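Local coordinates for aldolase (Klebsiella pneumoniae, PDB 6VOQ), which belongs to the class II aldolase and adducin family and binds a zinc ion, at residues L33-T45 and L57-K71. Residues are numbered along the deposited sequence; the frame is centred on the assembly and turned at random.
Sequences LLLPDGNLLATPT and LSVVTLQGEWISGDK
L35 sets its CD1 against V59, 3.9 Å from CG1, and the two side chains cross at about a right angle. G38 closes a type I turn. Its carbonyl O receives a bond from a water that also accepts from the N of L62, so the water joins this turn to the T61-G64 turn. N39 lies alongside T61, and its OD1 is 3.4 Å from CG2 of T61. At L40 the strands pair. Its N donates to V60 O (2.7 Å) and its O accepts from V60 N. The L40 side chain meets L62 through the CD2 atoms, on the side where Y83 of helix 76-83 packs on both. L41 points to the other face of the sheet, the one that packs on R8 of helix 4-20. With CG anti to the backbone N (chi1 -179°), its CD1 is carried over to CB of L57 at 3.7 Å, and also touches CG2 of V59. A42 donates to S58 O; the return bond from S58 N is weak. P44 packs its CB on CB of D70 (3.4 Å), whose carboxylate pairs with R56. S58 OG bonds D70 O and comes within 3.3 Å of P44 CA. T45 N donates to K71 O (2.9 Å, 165°). Strands 40-42 and 58-60 thus form an antiparallel pair toward one edge of the mixed sheet of the class II aldolase fold, between strand 30-34 and the outermost strand 66-68, with helices packed on both faces.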
loop_
_atom_site.group_PDB
_atom_site.type_symbol
_atom_site.label_atom_id
_atom_site.label_comp_id
_atom_site.label_asym_id
_atom_site.label_seq_id
_atom_site.Cartn_x
_atom_site.Cartn_y
_atom_site.Cartn_z
ATOM N N LEU A 33 7.029 2.828 26.525
ATOM C CA LEU A 33 5.872 2.841 27.411
ATOM C C LEU A 33 6.343 2.779 28.858
ATOM O O LEU A 33 7.369 2.167 29.173
ATOM C CB LEU A 33 4.906 1.684 27.105
ATOM C CG LEU A 33 5.408 0.233 27.189
ATOM C CD1 LEU A 33 5.351 -0.303 28.606
ATOM C CD2 LEU A 33 4.587 -0.669 26.274
ATOM N N LEU A 34 5.576 3.416 29.738
ATOM C CA LEU A 34 5.884 3.414 31.161
ATOM C C LEU A 34 5.542 2.067 31.782
ATOM O O LEU A 34 4.436 1.552 31.603
ATOM C CB LEU A 34 5.109 4.518 31.877
ATOM C CG LEU A 34 5.845 5.851 31.992
ATOM C CD1 LEU A 34 4.963 6.894 32.666
ATOM C CD2 LEU A 34 7.154 5.662 32.750
ATOM N N LEU A 35 6.484 1.513 32.521
ATOM C CA LEU A 35 6.258 0.287 33.260
ATOM C C LEU A 35 5.596 0.599 34.595
ATOM O O LEU A 35 5.567 1.755 35.031
ATOM C CB LEU A 35 7.580 -0.447 33.466
ATOM C CG LEU A 35 8.199 -1.005 32.176
ATOM C CD1 LEU A 35 9.630 -1.474 32.405
ATOM C CD2 LEU A 35 7.345 -2.130 31.596
ATOM N N PRO A 36 5.024 -0.414 35.253
ATOM C CA PRO A 36 4.419 -0.176 36.575
ATOM C C PRO A 36 5.354 0.465 37.586
ATOM O O PRO A 36 4.891 1.255 38.417
ATOM C CB PRO A 36 3.994 -1.584 37.011
ATOM C CG PRO A 36 3.680 -2.276 35.725
ATOM C CD PRO A 36 4.666 -1.738 34.712
ATOM N N ASP A 37 6.651 0.161 37.544
ATOM C CA ASP A 37 7.606 0.702 38.507
ATOM C C ASP A 37 8.103 2.093 38.135
ATOM O O ASP A 37 9.049 2.591 38.761
ATOM C CB ASP A 37 8.800 -0.247 38.653
ATOM C CG ASP A 37 9.472 -0.558 37.322
ATOM O OD1 ASP A 37 9.166 0.120 36.320
ATOM O OD2 ASP A 37 10.314 -1.482 37.281
ATOM N N GLY A 38 7.507 2.723 37.126
ATOM C CA GLY A 38 7.934 4.029 36.698
ATOM C C GLY A 38 9.084 4.044 35.721
ATOM O O GLY A 38 9.430 5.116 35.218
ATOM N N ASN A 39 9.694 2.902 35.436
ATOM C CA ASN A 39 10.738 2.859 34.427
ATOM C C ASN A 39 10.130 2.772 33.028
ATOM O O ASN A 39 8.926 2.568 32.843
ATOM C CB ASN A 39 11.673 1.681 34.673
ATOM C CG ASN A 39 12.509 1.864 35.923
ATOM O OD1 ASN A 39 13.002 2.955 36.200
ATOM N ND2 ASN A 39 12.646 0.800 36.702
ATOM N N LEU A 40 10.993 2.912 32.032
ATOM C CA LEU A 40 10.588 3.004 30.640
ATOM C C LEU A 40 10.980 1.727 29.909
ATOM O O LEU A 40 12.145 1.318 29.948
ATOM C CB LEU A 40 11.241 4.217 29.980
ATOM C CG LEU A 40 10.412 4.920 28.925
ATOM C CD1 LEU A 40 8.991 5.092 29.439
ATOM C CD2 LEU A 40 11.047 6.246 28.614
ATOM N N LEU A 41 10.008 1.098 29.259
ATOM C CA LEU A 41 10.273 0.030 28.305
ATOM C C LEU A 41 10.384 0.660 26.919
ATOM O O LEU A 41 9.549 1.486 26.541
ATOM C CB LEU A 41 9.156 -1.017 28.347
ATOM C CG LEU A 41 9.286 -2.229 27.421
ATOM C CD1 LEU A 41 10.326 -3.196 27.974
ATOM C CD2 LEU A 41 7.938 -2.935 27.224
ATOM N N ALA A 42 11.418 0.296 26.171
ATOM C CA ALA A 42 11.648 0.940 24.887
ATOM C C ALA A 42 12.256 -0.055 23.912
ATOM O O ALA A 42 12.861 -1.052 24.309
ATOM C CB ALA A 42 12.564 2.168 25.024
ATOM N N THR A 43 12.079 0.231 22.622
ATOM C CA THR A 43 12.671 -0.599 21.589
ATOM C C THR A 43 14.171 -0.328 21.505
ATOM O O THR A 43 14.607 0.819 21.630
ATOM C CB THR A 43 12.004 -0.346 20.229
ATOM O OG1 THR A 43 12.155 1.023 19.857
ATOM C CG2 THR A 43 10.527 -0.657 20.291
ATOM N N PRO A 44 14.988 -1.355 21.318
ATOM C CA PRO A 44 16.438 -1.168 21.427
ATOM C C PRO A 44 17.010 -0.454 20.210
ATOM O O PRO A 44 16.343 -0.234 19.196
ATOM C CB PRO A 44 16.970 -2.598 21.559
ATOM C CG PRO A 44 15.939 -3.447 20.905
ATOM C CD PRO A 44 14.616 -2.772 21.144
ATOM N N THR A 45 18.275 -0.072 20.342
ATOM C CA THR A 45 18.984 0.625 19.276
ATOM C C THR A 45 19.120 -0.257 18.035
ATOM O O THR A 45 19.135 -1.488 18.116
ATOM C CB THR A 45 20.366 1.064 19.769
ATOM O OG1 THR A 45 21.015 1.852 18.769
ATOM C CG2 THR A 45 21.237 -0.150 20.104
ATOM N N LEU A 57 13.911 -6.135 24.881
ATOM C CA LEU A 57 13.505 -4.739 24.860
ATOM C C LEU A 57 14.184 -3.992 26.001
ATOM O O LEU A 57 14.351 -4.521 27.102
ATOM C CB LEU A 57 11.986 -4.624 24.966
ATOM C CG LEU A 57 11.169 -5.242 23.832
ATOM C CD1 LEU A 57 9.739 -5.415 24.289
ATOM C CD2 LEU A 57 11.225 -4.392 22.562
ATOM N N SER A 58 14.606 -2.767 25.719
ATOM C CA SER A 58 15.354 -1.994 26.694
ATOM C C SER A 58 14.459 -1.544 27.835
ATOM O O SER A 58 13.266 -1.287 27.659
ATOM C CB SER A 58 15.972 -0.770 26.034
ATOM O OG SER A 58 16.367 -1.074 24.712
ATOM N N VAL A 59 15.059 -1.434 29.015
ATOM C CA VAL A 59 14.435 -0.782 30.155
ATOM C C VAL A 59 15.403 0.277 30.663
ATOM O O VAL A 59 16.566 -0.025 30.957
ATOM C CB VAL A 59 14.069 -1.772 31.270
ATOM C CG1 VAL A 59 13.516 -1.020 32.456
ATOM C CG2 VAL A 59 13.071 -2.787 30.770
ATOM N N VAL A 60 14.924 1.511 30.770
ATOM C CA VAL A 60 15.722 2.656 31.186
ATOM C C VAL A 60 14.881 3.485 32.155
ATOM O O VAL A 60 13.648 3.484 32.085
ATOM C CB VAL A 60 16.169 3.476 29.944
ATOM C CG1 VAL A 60 14.973 3.848 29.093
ATOM C CG2 VAL A 60 16.949 4.709 30.335
ATOM N N THR A 61 15.546 4.152 33.098
ATOM C CA THR A 61 14.864 5.110 33.962
ATOM C C THR A 61 14.603 6.403 33.194
ATOM O O THR A 61 15.272 6.709 32.203
ATOM C CB THR A 61 15.683 5.432 35.216
ATOM O OG1 THR A 61 16.799 6.267 34.871
ATOM C CG2 THR A 61 16.188 4.163 35.890
ATOM N N LEU A 62 13.621 7.176 33.670
ATOM C CA LEU A 62 13.311 8.444 33.021
ATOM C C LEU A 62 14.492 9.411 33.051
ATOM O O LEU A 62 14.532 10.351 32.251
ATOM C CB LEU A 62 12.081 9.077 33.673
ATOM C CG LEU A 62 10.749 8.374 33.392
ATOM C CD1 LEU A 62 9.581 9.165 33.953
ATOM C CD2 LEU A 62 10.558 8.139 31.899
ATOM N N GLN A 63 15.466 9.191 33.931
ATOM C CA GLN A 63 16.646 10.038 33.997
ATOM C C GLN A 63 17.789 9.525 33.134
ATOM O O GLN A 63 18.873 10.117 33.156
ATOM C CB GLN A 63 17.113 10.185 35.449
ATOM C CG GLN A 63 16.088 10.842 36.350
ATOM C CD GLN A 63 14.951 9.894 36.710
ATOM O OE1 GLN A 63 15.166 8.694 36.926
ATOM N NE2 GLN A 63 13.733 10.428 36.766
ATOM N N GLY A 64 17.575 8.443 32.387
ATOM C CA GLY A 64 18.527 7.976 31.398
ATOM C C GLY A 64 19.400 6.801 31.789
ATOM O O GLY A 64 20.297 6.444 31.020
ATOM N N GLU A 65 19.170 6.187 32.945
ATOM C CA GLU A 65 19.994 5.069 33.384
ATOM C C GLU A 65 19.481 3.778 32.754
ATOM O O GLU A 65 18.303 3.438 32.891
ATOM C CB GLU A 65 19.986 4.977 34.905
ATOM C CG GLU A 65 21.245 4.403 35.507
ATOM C CD GLU A 65 21.043 3.937 36.943
ATOM O OE1 GLU A 65 21.679 2.930 37.330
ATOM O OE2 GLU A 65 20.256 4.575 37.683
ATOM N N TRP A 66 20.374 3.064 32.077
ATOM C CA TRP A 66 20.050 1.817 31.389
ATOM C C TRP A 66 19.913 0.652 32.384
ATOM O O TRP A 66 20.853 0.357 33.120
ATOM C CB TRP A 66 21.155 1.553 30.359
ATOM C CG TRP A 66 21.009 0.355 29.556
ATOM C CD1 TRP A 66 19.844 -0.249 29.209
ATOM C CD2 TRP A 66 22.064 -0.392 28.935
ATOM N NE1 TRP A 66 20.107 -1.351 28.436
ATOM C CE2 TRP A 66 21.460 -1.450 28.236
ATOM C CE3 TRP A 66 23.460 -0.273 28.904
ATOM C CZ2 TRP A 66 22.195 -2.400 27.526
ATOM C CZ3 TRP A 66 24.194 -1.226 28.187
ATOM C CH2 TRP A 66 23.554 -2.270 27.510
ATOM N N ILE A 67 18.747 -0.015 32.395
ATOM C CA ILE A 67 18.394 -0.984 33.440
ATOM C C ILE A 67 18.396 -2.435 32.986
ATOM O O ILE A 67 18.944 -3.286 33.701
ATOM C CB ILE A 67 17.027 -0.667 34.061
ATOM C CG1 ILE A 67 16.975 0.811 34.451
ATOM C CG2 ILE A 67 16.803 -1.518 35.345
ATOM C CD1 ILE A 67 17.906 1.134 35.534
ATOM N N SER A 68 17.763 -2.762 31.852
ATOM C CA SER A 68 17.812 -4.134 31.374
ATOM C C SER A 68 17.726 -4.101 29.840
ATOM O O SER A 68 17.441 -3.060 29.232
ATOM C CB SER A 68 16.765 -4.973 32.087
ATOM O OG SER A 68 15.469 -4.501 31.928
ATOM N N GLY A 69 18.036 -5.234 29.200
ATOM C CA GLY A 69 17.783 -5.384 27.789
ATOM C C GLY A 69 18.915 -4.811 26.955
ATOM O O GLY A 69 19.957 -4.408 27.454
ATOM N N ASP A 70 18.690 -4.781 25.645
ATOM C CA ASP A 70 19.669 -4.150 24.773
ATOM C C ASP A 70 19.712 -2.656 25.044
ATOM O O ASP A 70 18.781 -2.084 25.616
ATOM C CB ASP A 70 19.337 -4.372 23.298
ATOM C CG ASP A 70 19.346 -5.833 22.897
ATOM O OD1 ASP A 70 19.908 -6.681 23.637
ATOM O OD2 ASP A 70 18.799 -6.122 21.815
ATOM N N LYS A 71 20.793 -2.017 24.597
ATOM C CA LYS A 71 20.913 -0.580 24.794
ATOM C C LYS A 71 19.733 0.098 24.103
ATOM O O LYS A 71 19.336 -0.324 23.007
ATOM C CB LYS A 71 22.254 -0.048 24.269
ATOM C CG LYS A 71 22.523 1.448 24.585
ATOM C CD LYS A 71 23.009 1.677 26.035
ATOM C CE LYS A 71 22.949 3.168 26.445
ATOM N NZ LYS A 71 24.280 3.848 26.346
HETATM O O HOH W 1 12.173 6.168 35.763
#